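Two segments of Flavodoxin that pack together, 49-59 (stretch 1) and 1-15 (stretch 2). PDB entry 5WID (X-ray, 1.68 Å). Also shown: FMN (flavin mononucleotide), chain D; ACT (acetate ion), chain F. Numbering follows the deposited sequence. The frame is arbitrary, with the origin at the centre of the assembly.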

# COMPACT_ATOMS: atom_id res chain seq x y z
N GLU A 49 10.01 1.20 -7.85
CA GLU A 49 9.24 1.86 -8.90
C GLU A 49 7.78 2.06 -8.50
O GLU A 49 7.12 2.96 -9.03
CB GLU A 49 9.28 1.05 -10.20
CG GLU A 49 10.45 1.39 -11.13
CD GLU A 49 11.74 0.74 -10.68
OE1 GLU A 49 11.67 -0.28 -9.95
OE2 GLU A 49 12.82 1.24 -11.04
N ALA A 50 7.26 1.23 -7.59
CA ALA A 50 5.88 1.33 -7.14
C ALA A 50 5.86 1.14 -5.63
O ALA A 50 6.57 0.28 -5.10
CB ALA A 50 4.98 0.27 -7.80
N ILE A 51 5.04 1.94 -4.95
CA ILE A 51 4.93 1.90 -3.50
C ILE A 51 3.45 1.81 -3.16
O ILE A 51 2.69 2.76 -3.44
CB ILE A 51 5.56 3.12 -2.83
CG1 ILE A 51 7.05 3.21 -3.18
CG2 ILE A 51 5.35 3.06 -1.30
CD1 ILE A 51 7.69 4.58 -2.85
N ALA A 52 3.03 0.70 -2.56
CA ALA A 52 1.67 0.53 -2.05
C ALA A 52 1.71 0.72 -0.54
O ALA A 52 2.62 0.21 0.12
CB ALA A 52 1.12 -0.86 -2.41
N VAL A 53 0.76 1.49 -0.01
CA VAL A 53 0.75 1.80 1.42
C VAL A 53 -0.62 1.46 1.99
O VAL A 53 -1.65 1.86 1.43
CB VAL A 53 1.08 3.28 1.67
CG1 VAL A 53 0.98 3.62 3.17
CG2 VAL A 53 2.50 3.61 1.16
N GLY A 54 -0.63 0.74 3.11
CA GLY A 54 -1.87 0.32 3.73
C GLY A 54 -1.91 0.59 5.22
O GLY A 54 -0.90 0.50 5.92
N SER A 55 -3.10 0.93 5.70
CA SER A 55 -3.34 1.11 7.13
C SER A 55 -4.78 0.79 7.44
O SER A 55 -5.68 1.04 6.62
CB SER A 55 -3.04 2.55 7.59
OG SER A 55 -3.34 2.71 8.97
N SER A 56 -5.02 0.29 8.65
CA SER A 56 -6.40 0.22 9.10
C SER A 56 -6.88 1.62 9.48
O SER A 56 -6.11 2.59 9.50
CB SER A 56 -6.54 -0.76 10.27
OG SER A 56 -5.54 -0.51 11.25
N THR A 57 -8.18 1.74 9.74
CA THR A 57 -8.81 2.99 10.12
C THR A 57 -9.11 2.93 11.62
O THR A 57 -9.81 2.03 12.07
CB THR A 57 -10.10 3.24 9.34
OG1 THR A 57 -9.84 3.29 7.93
CG2 THR A 57 -10.78 4.54 9.79
N PHE A 58 -8.55 3.87 12.38
CA PHE A 58 -8.88 4.03 13.79
C PHE A 58 -9.38 5.45 13.98
O PHE A 58 -8.66 6.41 13.65
CB PHE A 58 -7.66 3.79 14.70
CG PHE A 58 -7.51 2.37 15.15
CD1 PHE A 58 -7.50 1.32 14.25
CD2 PHE A 58 -7.34 2.09 16.50
CE1 PHE A 58 -7.33 0.00 14.69
CE2 PHE A 58 -7.18 0.79 16.95
CZ PHE A 58 -7.17 -0.26 16.05
N TYR A 59 -10.58 5.59 14.53
CA TYR A 59 -11.20 6.90 14.77
C TYR A 59 -11.02 7.81 13.55
O TYR A 59 -10.51 8.93 13.64
CB TYR A 59 -10.65 7.53 16.05
CG TYR A 59 -10.93 6.64 17.23
CD1 TYR A 59 -12.23 6.47 17.68
CD2 TYR A 59 -9.91 5.92 17.85
CE1 TYR A 59 -12.52 5.62 18.74
CE2 TYR A 59 -10.20 5.07 18.92
CZ TYR A 59 -11.50 4.92 19.35
OH TYR A 59 -11.82 4.08 20.39
N1 FMN D . -12.98 1.20 11.62
C2 FMN D . -13.49 2.25 10.89
O2 FMN D . -13.91 2.04 9.74
N3 FMN D . -13.53 3.52 11.43
C4 FMN D . -13.06 3.77 12.69
O4 FMN D . -13.11 4.93 13.13
C4A FMN D . -12.56 2.70 13.44
N5 FMN D . -12.09 2.91 14.72
C5A FMN D . -11.60 1.84 15.45
C6 FMN D . -11.14 2.07 16.75
C7 FMN D . -10.64 1.02 17.50
C7M FMN D . -10.15 1.30 18.90
C8 FMN D . -10.60 -0.27 16.97
C8M FMN D . -10.07 -1.41 17.78
C9 FMN D . -11.07 -0.50 15.67
C9A FMN D . -11.56 0.56 14.92
N10 FMN D . -12.02 0.35 13.62
C10 FMN D . -12.52 1.41 12.90
C1' FMN D . -12.02 -1.02 13.02
C2' FMN D . -10.68 -1.44 12.43
O2' FMN D . -10.26 -0.60 11.37
C3' FMN D . -10.87 -2.86 11.91
O3' FMN D . -11.04 -3.73 13.01
C4' FMN D . -9.73 -3.36 11.01
O4' FMN D . -10.12 -4.61 10.49
C5' FMN D . -8.39 -3.49 11.74
O5' FMN D . -7.42 -3.87 10.77
P FMN D . -5.91 -4.18 11.22
O1P FMN D . -5.08 -4.16 9.96
O2P FMN D . -5.45 -3.08 12.16
O3P FMN D . -5.89 -5.53 11.88
C ACT F . 5.15 -7.32 10.97
O ACT F . 5.32 -6.83 12.12
OXT ACT F . 4.04 -7.13 10.40
CH3 ACT F . 6.22 -8.11 10.31
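Stretch 2 (1-15) MKAIVVYLSTSGNTK

Stretch 2 begins as a strand, Lys2 to about Leu8, that runs beside the strand of stretch 1. The two are parallel neighbours in one sheet. Their axes come within 4.6 Å and their N-to-C directions differ by 13°. After Leu8 the chain of stretch 2 leaves the sheet, loops through Ser9 to Gly12 around the phosphate of FMN, and enters a helix at Asn13. Gly12 is the N-cap residue. Its phi of 108° and psi of -9° suit glycine.

Glu49 precedes its strand and faces the start of stretch 2. It is held twice by Lys2. Glu49 N donates to Lys2 O at 2.8 Å, and Lys2 N donates to Glu49 OE1 at 3.0 Å. The carboxylate thus takes up a backbone NH at the start of the strand. Met1 CB lies 3.6 Å from Glu49 OE1, but the end of the Met1 side chain leads away.

Ala50 pairs with Ala3, CA to CA 4.7 Å. Their CB atoms are 4.2 Å apart on the same face of the sheet. Ala50 O accepts from Ile4 N at 3.0 Å. Ile51 lies beside Ile4 on the other face, with Ile51 CG1 3.6 Å from Ile4 CG2. Ile4 is in rotamer t at chi1, Ile51 in m.

Ala52 bonds on both sides of its pairing with Val5, as parallel strands require. Ala52 N donates to Ile4 O at 2.9 Å. Ala52 O accepts from Val6 N at 2.8 Å, with an N-H...O angle of 180°. Ala52 CB is 4.2 Å from Val5 CG1, on the face of Ala50 and Ala3. Val53 pairs with Val6, CA to CA 4.9 Å, on the face of the two isoleucines. A CA-H...O contact joins Val53 CA to Val6 O at 3.2 Å.

Gly54 pairs with Tyr7, and their CA atoms are 4.5 Å apart. Gly54 N donates to Val6 O at 2.9 Å, and Gly54 O accepts from Leu8 N at 2.9 Å. The helix start comes close here: Thr14 CG2 is 3.7 Å from Gly54 C. A CB on Gly54 would fall about 3.3 Å from Thr14 CG2, a tight fit. The Tyr7 ring leads away, and Tyr7 OH donates to ACT OXT at 2.6 Å.

Ser55 lies alongside Leu8, with Ser55 OG 4.1 Å from Leu8 CD2. Ser55 OG donates to Ser56 O at 2.8 Å. Of the CA atoms in stretch 2, Thr14 CA is nearest to Ser56 CA, at 6.2 Å. The two residues share the FMN phosphate: Ser56 OG donates to FMN O2P at 2.7 Å, and Thr14 OG1 to FMN O1P at 2.7 Å.

Thr57 does not touch stretch 2. Phe58 points toward it, and Phe58 CZ is 3.5 Å from Thr10 OG1. FMN C7 lies over one face of the Phe58 ring. Tyr59 is out of reach of stretch 2, but FMN C6 lies over a face of its ring.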

# COMPACT_ATOMS: atom_id res chain seq x y z
N MET A 1 12.76 -4.78 -12.10
CA MET A 1 12.18 -3.64 -11.39
C MET A 1 11.55 -4.11 -10.08
O MET A 1 11.51 -5.31 -9.81
CB MET A 1 11.16 -2.93 -12.27
CG MET A 1 11.83 -1.99 -13.28
SD MET A 1 10.66 -1.19 -14.38
CE MET A 1 9.96 -2.63 -15.20
N LYS A 2 11.06 -3.18 -9.26
CA LYS A 2 10.86 -3.47 -7.85
C LYS A 2 9.66 -2.71 -7.30
O LYS A 2 9.48 -1.52 -7.58
CB LYS A 2 12.12 -3.09 -7.06
CG LYS A 2 12.02 -3.28 -5.56
CD LYS A 2 11.73 -4.72 -5.20
CE LYS A 2 11.99 -4.98 -3.73
NZ LYS A 2 11.70 -3.76 -2.92
N ALA A 3 8.83 -3.41 -6.53
CA ALA A 3 7.72 -2.80 -5.83
C ALA A 3 7.88 -3.04 -4.34
O ALA A 3 8.51 -4.01 -3.91
CB ALA A 3 6.37 -3.37 -6.29
N ILE A 4 7.30 -2.16 -3.54
CA ILE A 4 7.30 -2.32 -2.09
C ILE A 4 5.87 -2.13 -1.59
O ILE A 4 5.16 -1.24 -2.05
CB ILE A 4 8.30 -1.36 -1.41
CG1 ILE A 4 8.36 -1.59 0.09
CG2 ILE A 4 7.98 0.09 -1.71
CD1 ILE A 4 9.76 -1.33 0.63
N VAL A 5 5.43 -3.03 -0.71
CA VAL A 5 4.10 -2.98 -0.11
C VAL A 5 4.31 -2.74 1.38
O VAL A 5 4.80 -3.62 2.09
CB VAL A 5 3.29 -4.26 -0.35
CG1 VAL A 5 1.87 -4.10 0.22
CG2 VAL A 5 3.26 -4.64 -1.85
N VAL A 6 3.96 -1.54 1.85
CA VAL A 6 4.25 -1.09 3.21
C VAL A 6 2.92 -0.99 3.96
O VAL A 6 1.96 -0.45 3.41
CB VAL A 6 4.94 0.29 3.21
CG1 VAL A 6 5.25 0.74 4.66
CG2 VAL A 6 6.18 0.28 2.34
N TYR A 7 2.88 -1.46 5.21
CA TYR A 7 1.60 -1.49 5.90
C TYR A 7 1.75 -1.22 7.40
O TYR A 7 2.81 -1.42 7.99
CB TYR A 7 0.88 -2.85 5.70
CG TYR A 7 1.67 -4.00 6.25
CD1 TYR A 7 2.65 -4.62 5.49
CD2 TYR A 7 1.47 -4.43 7.56
CE1 TYR A 7 3.41 -5.66 6.02
CE2 TYR A 7 2.23 -5.46 8.10
CZ TYR A 7 3.19 -6.07 7.32
OH TYR A 7 3.95 -7.10 7.84
N LEU A 8 0.65 -0.76 7.98
CA LEU A 8 0.43 -0.74 9.43
C LEU A 8 -0.76 -1.63 9.71
O LEU A 8 -1.80 -1.50 9.06
CB LEU A 8 0.16 0.67 9.95
CG LEU A 8 0.04 0.81 11.47
CD1 LEU A 8 0.54 2.19 11.94
CD2 LEU A 8 -1.41 0.59 11.93
N SER A 9 -0.64 -2.50 10.72
CA SER A 9 -1.75 -3.38 11.07
C SER A 9 -1.75 -3.62 12.57
O SER A 9 -0.70 -3.88 13.14
CB SER A 9 -1.62 -4.71 10.31
OG SER A 9 -2.76 -5.53 10.52
N THR A 10 -2.94 -3.54 13.19
CA THR A 10 -3.06 -3.73 14.64
C THR A 10 -3.49 -5.13 15.03
O THR A 10 -3.17 -5.58 16.14
CB THR A 10 -4.06 -2.72 15.25
OG1 THR A 10 -5.39 -3.01 14.81
CG2 THR A 10 -3.69 -1.28 14.85
N SER A 11 -4.20 -5.84 14.17
CA SER A 11 -4.67 -7.18 14.48
C SER A 11 -4.41 -8.17 13.35
O SER A 11 -4.82 -9.33 13.46
CB SER A 11 -6.18 -7.17 14.81
OG SER A 11 -7.00 -7.13 13.64
N GLY A 12 -3.76 -7.74 12.26
CA GLY A 12 -3.39 -8.63 11.18
C GLY A 12 -4.18 -8.48 9.90
O GLY A 12 -3.80 -9.08 8.88
N ASN A 13 -5.26 -7.70 9.88
CA ASN A 13 -6.12 -7.70 8.70
C ASN A 13 -5.47 -6.97 7.53
O ASN A 13 -5.41 -7.49 6.41
CB ASN A 13 -7.48 -7.10 9.04
CG ASN A 13 -8.28 -7.99 9.99
OD1 ASN A 13 -8.09 -9.22 10.03
ND2 ASN A 13 -9.17 -7.37 10.78
N THR A 14 -4.96 -5.75 7.77
CA THR A 14 -4.23 -5.04 6.71
C THR A 14 -2.95 -5.77 6.34
O THR A 14 -2.54 -5.75 5.17
CB THR A 14 -3.95 -3.60 7.16
OG1 THR A 14 -5.20 -2.99 7.52
CG2 THR A 14 -3.26 -2.77 6.07
N LYS A 15 -2.31 -6.43 7.31
CA LYS A 15 -1.14 -7.24 6.98
C LYS A 15 -1.51 -8.36 6.01
O LYS A 15 -0.79 -8.61 5.04
CB LYS A 15 -0.52 -7.82 8.26
CG LYS A 15 0.68 -8.75 8.01
CD LYS A 15 1.30 -9.22 9.36
CE LYS A 15 2.57 -10.03 9.14
NZ LYS A 15 2.25 -11.31 8.44